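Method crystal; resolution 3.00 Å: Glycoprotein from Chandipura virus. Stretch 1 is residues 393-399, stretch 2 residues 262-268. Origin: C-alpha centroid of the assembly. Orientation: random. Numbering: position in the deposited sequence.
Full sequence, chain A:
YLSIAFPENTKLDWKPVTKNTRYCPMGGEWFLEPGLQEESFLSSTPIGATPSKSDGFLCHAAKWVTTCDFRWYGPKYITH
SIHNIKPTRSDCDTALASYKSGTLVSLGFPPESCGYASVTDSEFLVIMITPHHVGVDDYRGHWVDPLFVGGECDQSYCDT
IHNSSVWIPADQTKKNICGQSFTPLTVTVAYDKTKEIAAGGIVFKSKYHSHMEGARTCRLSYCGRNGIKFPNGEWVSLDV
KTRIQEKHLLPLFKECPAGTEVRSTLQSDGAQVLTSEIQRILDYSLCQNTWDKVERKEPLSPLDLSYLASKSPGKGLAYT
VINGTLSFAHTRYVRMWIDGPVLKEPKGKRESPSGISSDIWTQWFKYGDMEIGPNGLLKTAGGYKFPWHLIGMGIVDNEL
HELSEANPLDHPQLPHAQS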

# COMPACT_ATOMS: atom_id res chain seq x y z
N MET A 393 11.94 -10.27 -3.87
CA MET A 393 12.33 -9.37 -2.79
C MET A 393 11.25 -9.28 -1.72
O MET A 393 10.06 -9.34 -2.01
CB MET A 393 12.61 -7.98 -3.38
CG MET A 393 11.68 -7.65 -4.53
SD MET A 393 12.12 -6.13 -5.38
CE MET A 393 12.01 -4.99 -4.01
N GLY A 394 11.67 -9.14 -0.47
CA GLY A 394 10.75 -8.89 0.62
C GLY A 394 9.88 -10.06 1.03
O GLY A 394 8.95 -9.90 1.82
N ILE A 395 10.16 -11.24 0.49
CA ILE A 395 9.41 -12.44 0.86
C ILE A 395 10.25 -13.44 1.65
O ILE A 395 9.95 -13.74 2.81
CB ILE A 395 8.78 -13.14 -0.36
CG1 ILE A 395 8.03 -12.14 -1.24
CG2 ILE A 395 7.83 -14.24 0.09
CD1 ILE A 395 6.96 -11.36 -0.52
N VAL A 396 11.32 -13.95 1.04
CA VAL A 396 12.10 -15.02 1.65
C VAL A 396 13.20 -14.53 2.59
O VAL A 396 13.94 -15.34 3.16
CB VAL A 396 12.73 -15.94 0.59
CG1 VAL A 396 11.66 -16.41 -0.37
CG2 VAL A 396 13.84 -15.20 -0.14
N ASP A 397 13.32 -13.22 2.73
CA ASP A 397 14.26 -12.63 3.69
C ASP A 397 13.65 -11.40 4.35
O ASP A 397 12.62 -10.89 3.90
CB ASP A 397 15.60 -12.29 3.03
CG ASP A 397 15.44 -11.41 1.79
OD1 ASP A 397 15.02 -10.25 1.93
OD2 ASP A 397 15.74 -11.89 0.68
N ASN A 398 14.28 -10.92 5.42
CA ASN A 398 13.75 -9.77 6.14
C ASN A 398 14.39 -8.45 5.70
O ASN A 398 14.31 -7.44 6.39
CB ASN A 398 13.92 -9.98 7.65
CG ASN A 398 12.92 -9.18 8.47
OD1 ASN A 398 11.87 -8.79 7.97
ND2 ASN A 398 13.25 -8.94 9.74
N GLU A 399 15.01 -8.47 4.53
CA GLU A 399 15.81 -7.34 4.07
C GLU A 399 15.00 -6.09 3.73
O GLU A 399 15.54 -4.99 3.74
CB GLU A 399 16.68 -7.75 2.87
CG GLU A 399 17.74 -8.78 3.20
CD GLU A 399 18.75 -8.27 4.21
OE1 GLU A 399 18.99 -7.04 4.25
OE2 GLU A 399 19.29 -9.09 4.98
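Stretch 2 262-268: VRSTLQS

Stretch 2 runs antiparallel to stretch 1: its beginning lies by Asn-398, where the CA of Arg-263 is 8.8 Å from the CA of Asn-398, and its later part lies by Ile-395, whose CA is 7.4 Å from the CA of Leu-266. Stretch 2 is loop up to the 3-10 segment 266-268. No hydrogen bond joins the two; side chains of stretch 2 pack against backbone carbonyls and side chains of stretch 1. Val-262 points away. Arg-263 points toward stretch 1, with an extended backbone (phi/psi -105/154), and its long side chain spans the gap. Arg-263 CD lies 3.2 Å from Asn-398 OD1, Arg-263 NH1 3.5 Å from Asp-397 O, and Arg-263 NH2 3.6 Å from Gly-394 O. A cationic guanidinium suits this cluster of carbonyl oxygens electrostatically, although none of these pairs is a hydrogen bond. Ser-264 and Thr-265 stay out of reach, but Thr-265 O accepts bonds from Ser-268 N (3.3 Å) and Ser-268 OG (2.8 Å), tying down the 3-10 segment. At its start Leu-266 points toward stretch 1, and its apolar end suits the Ile-395 methyl, with Leu-266 CD2 3.7 Å from Ile-395 CD1; Leu-266 CD2 also lies 3.5 Å from Gly-394 O, a plain van der Waals contact. Gln-267 starts sideways, yet its flexible chain brings NE2 to 3.6 Å from Ile-395 CD1; its amide finds its hydrogen bonds elsewhere in the structure. Ser-268 makes no contact with stretch 1.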

# COMPACT_ATOMS: atom_id res chain seq x y z
N VAL A 262 9.59 -10.57 15.56
CA VAL A 262 8.88 -11.46 14.66
C VAL A 262 7.91 -10.66 13.81
O VAL A 262 7.24 -9.75 14.31
CB VAL A 262 8.13 -12.54 15.48
CG1 VAL A 262 6.82 -12.94 14.81
CG2 VAL A 262 9.02 -13.75 15.72
N ARG A 263 7.83 -10.97 12.52
CA ARG A 263 6.89 -10.29 11.63
C ARG A 263 5.67 -11.13 11.28
O ARG A 263 5.71 -12.36 11.32
CB ARG A 263 7.59 -9.82 10.36
CG ARG A 263 8.38 -10.89 9.65
CD ARG A 263 9.06 -10.35 8.40
NE ARG A 263 8.15 -10.25 7.27
CZ ARG A 263 8.45 -10.64 6.04
NH1 ARG A 263 9.64 -11.15 5.78
NH2 ARG A 263 7.56 -10.51 5.06
N SER A 264 4.57 -10.45 10.97
CA SER A 264 3.36 -11.11 10.49
C SER A 264 3.65 -11.85 9.20
O SER A 264 4.49 -11.42 8.40
CB SER A 264 2.23 -10.11 10.27
OG SER A 264 1.67 -9.71 11.51
N THR A 265 2.97 -12.96 9.00
CA THR A 265 3.15 -13.76 7.81
C THR A 265 2.59 -13.00 6.62
O THR A 265 1.37 -12.84 6.47
CB THR A 265 2.50 -15.15 7.95
OG1 THR A 265 3.24 -15.91 8.90
CG2 THR A 265 2.51 -15.87 6.63
N LEU A 266 3.50 -12.50 5.79
CA LEU A 266 3.13 -11.59 4.71
C LEU A 266 2.26 -12.31 3.69
O LEU A 266 1.32 -11.73 3.14
CB LEU A 266 4.39 -11.02 4.05
CG LEU A 266 4.20 -10.03 2.90
CD1 LEU A 266 3.36 -8.83 3.31
CD2 LEU A 266 5.54 -9.58 2.36
N GLN A 267 2.56 -13.58 3.47
CA GLN A 267 1.90 -14.33 2.42
C GLN A 267 0.42 -14.61 2.69
O GLN A 267 -0.30 -15.06 1.80
CB GLN A 267 2.66 -15.62 2.12
CG GLN A 267 3.83 -15.38 1.20
CD GLN A 267 3.42 -14.63 -0.04
OE1 GLN A 267 2.49 -15.04 -0.74
NE2 GLN A 267 4.08 -13.51 -0.31
N SER A 268 -0.02 -14.33 3.91
CA SER A 268 -1.41 -14.57 4.27
C SER A 268 -2.26 -13.35 3.98
O SER A 268 -3.48 -13.41 4.06
CB SER A 268 -1.51 -14.94 5.75
OG SER A 268 -1.22 -13.82 6.56